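Local coordinates for urea carboxylase (Thermus thermophilus, PDB 3OEP), which is of unknown function but is a homologue of KipI and KipA with cyclophilin-like domains, and is not the allophanate hydrolase it was taken for, at residues Gly444-Pro449 with Tyr466-Leu471; Glu438-Gly443 with Leu454-Asp459; Pro221-Glu226 with Pro281-Leu286. All blocks are in the same frame, centred on the assembly; numbering follows the deposited sequence.

Contact 1: Gly444-Pro449 with Tyr466-Leu471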
loop_
_atom_site.group_PDB
_atom_site.type_symbol
_atom_site.label_atom_id
_atom_site.label_comp_id
_atom_site.label_asym_id
_atom_site.label_seq_id
_atom_site.Cartn_x
_atom_site.Cartn_y
_atom_site.Cartn_z
ATOM N N GLY A 444 -1.056 3.428 -11.588
ATOM C CA GLY A 444 -1.851 4.624 -11.843
ATOM C C GLY A 444 -1.008 5.889 -11.833
ATOM O O GLY A 444 -0.184 6.083 -10.936
ATOM N N VAL A 445 -1.205 6.744 -12.832
ATOM C CA VAL A 445 -0.543 8.037 -12.875
ATOM C C VAL A 445 -1.531 9.041 -12.288
ATOM O O VAL A 445 -2.469 9.474 -12.955
ATOM C CB VAL A 445 -0.116 8.441 -14.296
ATOM C CG1 VAL A 445 0.611 9.786 -14.277
ATOM C CG2 VAL A 445 0.769 7.352 -14.911
ATOM N N GLN A 446 -1.322 9.367 -11.019
ATOM C CA GLN A 446 -2.229 10.218 -10.269
ATOM C C GLN A 446 -1.893 11.677 -10.512
ATOM O O GLN A 446 -0.754 12.082 -10.321
ATOM C CB GLN A 446 -2.102 9.901 -8.778
ATOM C CG GLN A 446 -3.127 10.563 -7.904
ATOM C CD GLN A 446 -3.049 10.069 -6.479
ATOM O OE1 GLN A 446 -3.765 9.146 -6.087
ATOM N NE2 GLN A 446 -2.167 10.673 -5.698
ATOM N N VAL A 447 -2.883 12.464 -10.930
ATOM C CA VAL A 447 -2.672 13.877 -11.261
ATOM C C VAL A 447 -3.717 14.747 -10.554
ATOM O O VAL A 447 -4.886 14.781 -10.949
ATOM C CB VAL A 447 -2.728 14.121 -12.788
ATOM C CG1 VAL A 447 -2.308 15.552 -13.112
ATOM C CG2 VAL A 447 -1.831 13.123 -13.523
ATOM N N PRO A 448 -3.301 15.446 -9.486
ATOM C CA PRO A 448 -4.239 16.284 -8.755
ATOM C C PRO A 448 -4.499 17.581 -9.513
ATOM O O PRO A 448 -3.742 17.913 -10.419
ATOM C CB PRO A 448 -3.503 16.567 -7.451
ATOM C CG PRO A 448 -2.056 16.564 -7.832
ATOM C CD PRO A 448 -1.919 15.599 -8.991
ATOM N N PRO A 449 -5.558 18.317 -9.139
ATOM C CA PRO A 449 -5.859 19.585 -9.819
ATOM C C PRO A 449 -4.651 20.516 -9.843
ATOM O O PRO A 449 -4.369 21.143 -10.866
ATOM C CB PRO A 449 -6.985 20.177 -8.970
ATOM C CG PRO A 449 -7.623 19.006 -8.315
ATOM C CD PRO A 449 -6.513 18.032 -8.056
ATOM N N TYR A 466 -7.913 11.616 -6.314
ATOM C CA TYR A 466 -7.283 12.322 -7.425
ATOM C C TYR A 466 -7.392 11.500 -8.698
ATOM O O TYR A 466 -7.427 10.263 -8.659
ATOM C CB TYR A 466 -5.825 12.668 -7.126
ATOM C CG TYR A 466 -5.657 13.668 -6.003
ATOM C CD1 TYR A 466 -6.424 14.834 -5.955
ATOM C CD2 TYR A 466 -4.723 13.455 -4.995
ATOM C CE1 TYR A 466 -6.268 15.754 -4.927
ATOM C CE2 TYR A 466 -4.563 14.369 -3.963
ATOM C CZ TYR A 466 -5.335 15.513 -3.936
ATOM O OH TYR A 466 -5.176 16.421 -2.912
ATOM N N ALA A 467 -7.480 12.207 -9.817
ATOM C CA ALA A 467 -7.661 11.593 -11.124
ATOM C C ALA A 467 -6.459 10.766 -11.543
ATOM O O ALA A 467 -5.305 11.131 -11.268
ATOM C CB ALA A 467 -7.924 12.669 -12.176
ATOM N N LYS A 468 -6.751 9.640 -12.195
ATOM C CA LYS A 468 -5.737 8.819 -12.832
ATOM C C LYS A 468 -6.031 8.787 -14.334
ATOM O O LYS A 468 -6.774 7.923 -14.803
ATOM C CB LYS A 468 -5.731 7.408 -12.233
ATOM C CG LYS A 468 -5.125 7.318 -10.823
ATOM C CD LYS A 468 -6.144 7.624 -9.723
ATOM C CE LYS A 468 -5.499 7.671 -8.331
ATOM N NZ LYS A 468 -6.368 8.272 -7.246
ATOM N N PRO A 469 -5.478 9.753 -15.095
ATOM C CA PRO A 469 -5.773 9.762 -16.538
ATOM C C PRO A 469 -5.053 8.670 -17.324
ATOM O O PRO A 469 -5.459 8.341 -18.443
ATOM C CB PRO A 469 -5.305 11.151 -16.988
ATOM C CG PRO A 469 -4.298 11.565 -15.966
ATOM C CD PRO A 469 -4.793 10.987 -14.671
ATOM N N ALA A 470 -3.991 8.121 -16.743
ATOM C CA ALA A 470 -3.202 7.094 -17.392
ATOM C C ALA A 470 -2.704 6.075 -16.378
ATOM O O ALA A 470 -2.768 6.305 -15.164
ATOM C CB ALA A 470 -2.028 7.727 -18.126
ATOM N N LEU A 471 -2.230 4.951 -16.906
ATOM C CA LEU A 471 -1.599 3.886 -16.142
ATOM C C LEU A 471 -0.288 3.531 -16.816
ATOM O O LEU A 471 -0.231 3.421 -18.039
ATOM C CB LEU A 471 -2.470 2.624 -16.141
ATOM C CG LEU A 471 -3.957 2.733 -15.832
ATOM C CD1 LEU A 471 -4.639 1.383 -16.059
ATOM C CD2 LEU A 471 -4.156 3.208 -14.416
HETATM O O HOH W 1 -5.735 10.377 -4.697
#
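Two antiparallel strands, 444-447 and 467-471, pair here in the seven-stranded sheet of the C-terminal cyclophilin-like region. Two nearly straight backbone bonds join them, Val445 N to Ala470 O (2.8 Å) and Val447 N to Ala467 O (2.8 Å). Between these, Val445 O is buried without a hydrogen-bond partner in the model: Pro469 has no N-H to offer, and its CD approaches that oxygen to 3.3 Å. Gln446 extends beside Lys468, its CG anti to the backbone N (chi1 -171°). Lys468 bends at chi2, so that NZ meets an in-plane lone pair of Gln446 OE1 (3.0 Å) and another of Tyr466 O (2.7 Å). An alanine in place of Gln446 would remove the OE1 acceptor and the CG packed on Tyr466 CB, and would probably leave the ammonium less firmly held. Farther along the chain, Pro448 CB sits over the centre of the Tyr466 ring, 3.8 Å from its centroid, in a CH-pi contact, while Gln446 NE2 lies at the ring edge. Strand 454-456 flanks 444-447 on its other side, Leu456 touching Gln446 and Lys468, and helix 402-408 packs against Pro469 and Ala470.

Contact 2: Glu438-Gly443 with Leu454-Asp459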
loop_
_atom_site.group_PDB
_atom_site.type_symbol
_atom_site.label_atom_id
_atom_site.label_comp_id
_atom_site.label_asym_id
_atom_site.label_seq_id
_atom_site.Cartn_x
_atom_site.Cartn_y
_atom_site.Cartn_z
ATOM N N GLU A 438 -11.889 6.395 -5.097
ATOM C CA GLU A 438 -12.106 5.084 -5.673
ATOM C C GLU A 438 -10.834 4.263 -5.539
ATOM O O GLU A 438 -9.764 4.814 -5.249
ATOM C CB GLU A 438 -12.569 5.202 -7.129
ATOM C CG GLU A 438 -11.503 5.617 -8.114
ATOM C CD GLU A 438 -12.007 5.623 -9.550
ATOM O OE1 GLU A 438 -11.166 5.536 -10.469
ATOM O OE2 GLU A 438 -13.232 5.709 -9.750
ATOM N N PRO A 439 -10.946 2.938 -5.713
ATOM C CA PRO A 439 -9.790 2.079 -5.555
ATOM C C PRO A 439 -8.662 2.451 -6.504
ATOM O O PRO A 439 -8.902 2.741 -7.682
ATOM C CB PRO A 439 -10.339 0.690 -5.877
ATOM C CG PRO A 439 -11.802 0.799 -5.592
ATOM C CD PRO A 439 -12.168 2.165 -5.998
ATOM N N THR A 440 -7.443 2.444 -5.980
ATOM C CA THR A 440 -6.270 2.834 -6.751
ATOM C C THR A 440 -5.761 1.666 -7.600
ATOM O O THR A 440 -5.690 0.533 -7.124
ATOM C CB THR A 440 -5.145 3.304 -5.829
ATOM O OG1 THR A 440 -4.874 2.291 -4.857
ATOM C CG2 THR A 440 -5.556 4.596 -5.122
ATOM N N PRO A 441 -5.418 1.942 -8.867
ATOM C CA PRO A 441 -4.828 0.926 -9.741
ATOM C C PRO A 441 -3.307 0.929 -9.648
ATOM O O PRO A 441 -2.720 2.000 -9.587
ATOM C CB PRO A 441 -5.276 1.385 -11.127
ATOM C CG PRO A 441 -5.348 2.867 -11.033
ATOM C CD PRO A 441 -5.647 3.207 -9.582
ATOM N N LEU A 442 -2.676 -0.247 -9.633
ATOM C CA LEU A 442 -1.210 -0.324 -9.619
ATOM C C LEU A 442 -0.677 0.282 -10.916
ATOM O O LEU A 442 -1.138 -0.067 -12.001
ATOM C CB LEU A 442 -0.733 -1.774 -9.472
ATOM C CG LEU A 442 0.763 -2.013 -9.247
ATOM C CD1 LEU A 442 1.241 -1.377 -7.943
ATOM C CD2 LEU A 442 1.063 -3.511 -9.253
ATOM N N GLY A 443 0.270 1.209 -10.800
ATOM C CA GLY A 443 0.805 1.907 -11.962
ATOM C C GLY A 443 -0.011 3.123 -12.355
ATOM O O GLY A 443 0.306 3.793 -13.334
ATOM N N LEU A 454 1.986 11.657 -9.615
ATOM C CA LEU A 454 2.560 10.602 -8.782
ATOM C C LEU A 454 2.183 9.255 -9.394
ATOM O O LEU A 454 0.994 8.954 -9.543
ATOM C CB LEU A 454 2.003 10.687 -7.358
ATOM C CG LEU A 454 2.453 9.619 -6.357
ATOM C CD1 LEU A 454 3.908 9.834 -5.957
ATOM C CD2 LEU A 454 1.557 9.630 -5.124
ATOM N N VAL A 455 3.181 8.447 -9.752
ATOM C CA VAL A 455 2.916 7.100 -10.250
ATOM C C VAL A 455 2.821 6.176 -9.031
ATOM O O VAL A 455 3.767 6.084 -8.251
ATOM C CB VAL A 455 4.006 6.586 -11.201
ATOM C CG1 VAL A 455 3.580 5.251 -11.804
ATOM C CG2 VAL A 455 4.295 7.606 -12.299
ATOM N N LEU A 456 1.683 5.510 -8.878
ATOM C CA LEU A 456 1.380 4.719 -7.688
ATOM C C LEU A 456 1.974 3.321 -7.782
ATOM O O LEU A 456 1.782 2.634 -8.782
ATOM C CB LEU A 456 -0.135 4.610 -7.510
ATOM C CG LEU A 456 -0.862 5.957 -7.442
ATOM C CD1 LEU A 456 -2.368 5.757 -7.430
ATOM C CD2 LEU A 456 -0.419 6.749 -6.231
ATOM N N LEU A 457 2.685 2.907 -6.736
ATOM C CA LEU A 457 3.365 1.607 -6.712
ATOM C C LEU A 457 2.822 0.727 -5.571
ATOM O O LEU A 457 1.768 1.026 -4.999
ATOM C CB LEU A 457 4.889 1.809 -6.629
ATOM C CG LEU A 457 5.554 2.641 -7.734
ATOM C CD1 LEU A 457 7.056 2.784 -7.466
ATOM C CD2 LEU A 457 5.317 2.046 -9.119
ATOM N N ALA A 458 3.527 -0.362 -5.256
ATOM C CA ALA A 458 3.008 -1.421 -4.385
ATOM C C ALA A 458 2.501 -0.998 -3.007
ATOM O O ALA A 458 1.596 -1.637 -2.480
ATOM C CB ALA A 458 4.047 -2.537 -4.230
ATOM N N ASP A 459 3.067 0.055 -2.419
ATOM C CA ASP A 459 2.641 0.490 -1.080
ATOM C C ASP A 459 1.656 1.658 -1.137
ATOM O O ASP A 459 1.394 2.299 -0.122
ATOM C CB ASP A 459 3.846 0.859 -0.193
ATOM C CG ASP A 459 4.521 -0.363 0.440
ATOM O OD1 ASP A 459 5.428 -0.172 1.284
ATOM O OD2 ASP A 459 4.156 -1.507 0.106
#
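A single backbone hydrogen bond joins the two segments directly: Gly443 N donates to Leu456 O at 2.9 Å, in the plane of the carbonyl, with an angle of 147° at the hydrogen. Apolar groups pack around it, mostly against backbone. Leu442, with CG anti to its backbone N (chi1 -172°), brings the tip CD1 against the peptide that links Leu457 to Ala458, 3.5 Å from Leu457 C and 3.7 Å from Ala458 N. Thr440 and Leu456 cross at about a right angle, the CD1 branch of Leu456 lying 4.0 Å from Thr440 CB and nearly as close to its methyl CG2. On the far side of the hydrogen bond, Val455 CG1 rests 3.9 Å from Gly443 O. The backbone of Pro441-Gly444 makes a type II beta turn, with Leu442 and Gly443 at its two central positions and 5.2 Å between Pro441 CA and Gly444 CA. Gly443 has the positive phi (86°) of the third turn position, where a side chain would jam against the carbonyl oxygen of Leu442. The turn leads the chain out of the short strand 437-439 and into strand 444-447 of the cyclophilin-like sheet, in which 454-456 is the antiparallel neighbour. In the next shell, Thr440 OG1 is tied to Gly461 O and to Lys460 NZ, which probably fixes chi1 and so holds the methyl CG2 toward Leu456 CD1. Helix 477-480 covers the apolar side, with Leu477 on Leu442 and Leu457 and Leu480 on Val455 and Leu457. Farther out, Glu438 forms a salt bridge with Arg8 and a hydrogen bond with Gln399, linking the start of 438-443 to strand 3-8.

Contact 3: Pro221-Glu226 with Pro281-Leu286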
loop_
_atom_site.group_PDB
_atom_site.type_symbol
_atom_site.label_atom_id
_atom_site.label_comp_id
_atom_site.label_asym_id
_atom_site.label_seq_id
_atom_site.Cartn_x
_atom_site.Cartn_y
_atom_site.Cartn_z
ATOM N N PRO A 221 18.251 -20.122 13.245
ATOM C CA PRO A 221 18.892 -18.814 13.120
ATOM C C PRO A 221 19.939 -18.792 12.005
ATOM O O PRO A 221 20.770 -19.700 11.898
ATOM C CB PRO A 221 19.534 -18.602 14.495
ATOM C CG PRO A 221 18.741 -19.424 15.404
ATOM C CD PRO A 221 18.301 -20.621 14.629
ATOM N N ALA A 222 19.873 -17.761 11.174
ATOM C CA ALA A 222 20.641 -17.709 9.937
ATOM C C ALA A 222 21.575 -16.518 9.872
ATOM O O ALA A 222 22.720 -16.652 9.438
ATOM C CB ALA A 222 19.695 -17.680 8.752
ATOM N N LEU A 223 21.079 -15.342 10.251
ATOM C CA LEU A 223 21.860 -14.118 10.124
ATOM C C LEU A 223 21.448 -13.060 11.143
ATOM O O LEU A 223 20.307 -13.047 11.636
ATOM C CB LEU A 223 21.776 -13.566 8.695
ATOM C CG LEU A 223 20.408 -13.065 8.228
ATOM C CD1 LEU A 223 20.244 -11.582 8.546
ATOM C CD2 LEU A 223 20.227 -13.317 6.727
ATOM N N LEU A 224 22.412 -12.201 11.451
ATOM C CA LEU A 224 22.260 -11.084 12.369
ATOM C C LEU A 224 22.355 -9.788 11.593
ATOM O O LEU A 224 23.281 -9.599 10.790
ATOM C CB LEU A 224 23.382 -11.100 13.417
ATOM C CG LEU A 224 23.478 -9.887 14.345
ATOM C CD1 LEU A 224 22.285 -9.802 15.310
ATOM C CD2 LEU A 224 24.788 -9.935 15.122
ATOM N N VAL A 225 21.403 -8.895 11.842
ATOM C CA VAL A 225 21.479 -7.536 11.340
ATOM C C VAL A 225 22.355 -6.745 12.307
ATOM O O VAL A 225 21.938 -6.430 13.426
ATOM C CB VAL A 225 20.089 -6.876 11.254
ATOM C CG1 VAL A 225 20.214 -5.454 10.677
ATOM C CG2 VAL A 225 19.141 -7.741 10.429
ATOM N N GLU A 226 23.586 -6.461 11.896
ATOM C CA GLU A 226 24.504 -5.688 12.728
ATOM C C GLU A 226 24.170 -4.205 12.658
ATOM O O GLU A 226 24.168 -3.513 13.686
ATOM C CB GLU A 226 25.950 -5.930 12.314
ATOM C CG GLU A 226 26.415 -7.362 12.595
ATOM C CD GLU A 226 27.858 -7.442 13.054
ATOM O OE1 GLU A 226 28.304 -6.546 13.802
ATOM O OE2 GLU A 226 28.544 -8.420 12.695
ATOM N N PRO A 281 21.989 -2.985 4.517
ATOM C CA PRO A 281 22.363 -3.366 5.865
ATOM C C PRO A 281 23.753 -3.974 5.923
ATOM O O PRO A 281 24.341 -4.292 4.890
ATOM C CB PRO A 281 21.314 -4.418 6.228
ATOM C CG PRO A 281 20.978 -5.056 4.944
ATOM C CD PRO A 281 21.082 -3.970 3.901
ATOM N N VAL A 282 24.258 -4.111 7.140
ATOM C CA VAL A 282 25.455 -4.891 7.412
ATOM C C VAL A 282 24.986 -6.157 8.127
ATOM O O VAL A 282 24.390 -6.077 9.202
ATOM C CB VAL A 282 26.440 -4.109 8.292
ATOM C CG1 VAL A 282 27.685 -4.950 8.588
ATOM C CG2 VAL A 282 26.819 -2.777 7.623
ATOM N N LEU A 283 25.250 -7.312 7.520
ATOM C CA LEU A 283 24.700 -8.585 7.984
ATOM C C LEU A 283 25.820 -9.576 8.253
ATOM O O LEU A 283 26.793 -9.631 7.509
ATOM C CB LEU A 283 23.782 -9.191 6.915
ATOM C CG LEU A 283 22.668 -8.318 6.356
ATOM C CD1 LEU A 283 21.961 -9.021 5.195
ATOM C CD2 LEU A 283 21.684 -7.932 7.475
ATOM N N THR A 284 25.666 -10.387 9.293
ATOM C CA THR A 284 26.644 -11.438 9.573
ATOM C C THR A 284 25.949 -12.797 9.675
ATOM O O THR A 284 24.941 -12.938 10.371
ATOM C CB THR A 284 27.448 -11.114 10.839
ATOM O OG1 THR A 284 28.099 -9.852 10.657
ATOM C CG2 THR A 284 28.504 -12.194 11.114
ATOM N N ALA A 285 26.484 -13.780 8.955
ATOM C CA ALA A 285 25.939 -15.132 8.949
ATOM C C ALA A 285 26.162 -15.801 10.304
ATOM O O ALA A 285 27.225 -15.661 10.904
ATOM C CB ALA A 285 26.584 -15.963 7.830
ATOM N N LEU A 286 25.146 -16.518 10.781
ATOM C CA LEU A 286 25.236 -17.287 12.027
ATOM C C LEU A 286 25.395 -18.788 11.761
ATOM O O LEU A 286 25.591 -19.585 12.689
ATOM C CB LEU A 286 23.993 -17.035 12.877
ATOM C CG LEU A 286 23.759 -15.567 13.240
ATOM C CD1 LEU A 286 22.485 -15.428 14.057
ATOM C CD2 LEU A 286 24.972 -14.980 14.003
#
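Backbone hydrogen bonds pair strands 221-225 and 282-285 in antiparallel fashion. Leu224 and Thr284 form a hydrogen-bonded pair: Leu224 N reaches Thr284 O at 2.8 Å and Thr284 N returns to Leu224 O at 2.9 Å, both in the carbonyl plane. Toward the ends, Leu286 N donates to Ala222 O from above the carbonyl plane (2.8 Å), and Glu226 N donates to Val282 O along a more bent path (140° at the hydrogen). One polar side-chain bond is added: Thr284 OG1 gives its proton to the anti lone pair of Glu226 OE2 at a very short 2.5 Å, a position Glu226 attains by bending at chi2. Apolar packing lines one face, where Leu283 lies alongside Leu223 and Val225, its CD2 4.1 Å from Leu223 CD1 and 3.9 Å from Val225 CG2; Trp315 of strand 311-315 adjoins Leu223 and Leu283. Beyond, Ala222 and Leu223 both face Leu367, a classic beta bulge against edge strand 366-368. The other face is mixed, combining the packing of Leu286 CD2 on Leu224 CB (4.2 Å) with the Thr284-Glu226 bond; that short hydroxyl-carboxylate link, with Thr320 as a second partner of OG1, probably fixes the Thr284 hydroxyl.

Contact 3 comes first along the chain and closes before the others open; contacts 2 and 1 then interleave, in the order 438-443, 444-449, 454-459, 466-471. These two belong together, with centres 9 Å apart. Strand 454-456 of contact 2 lies next to strand 444-447 of contact 1 in one seven-stranded sheet, and probable hydrogen bonds run from Gln446 N to Leu454 O and from Leu456 N to Gly444 O. Contact 3 lies in a separate six-stranded antiparallel sheet, its centre 42 Å from that of contact 1 and 34 Å from that of contact 2, with no touch. Contacts 1 and 2 and segment 281-286 share the carboxyltransferase subdomain A-B region, which thus spans separate sheets.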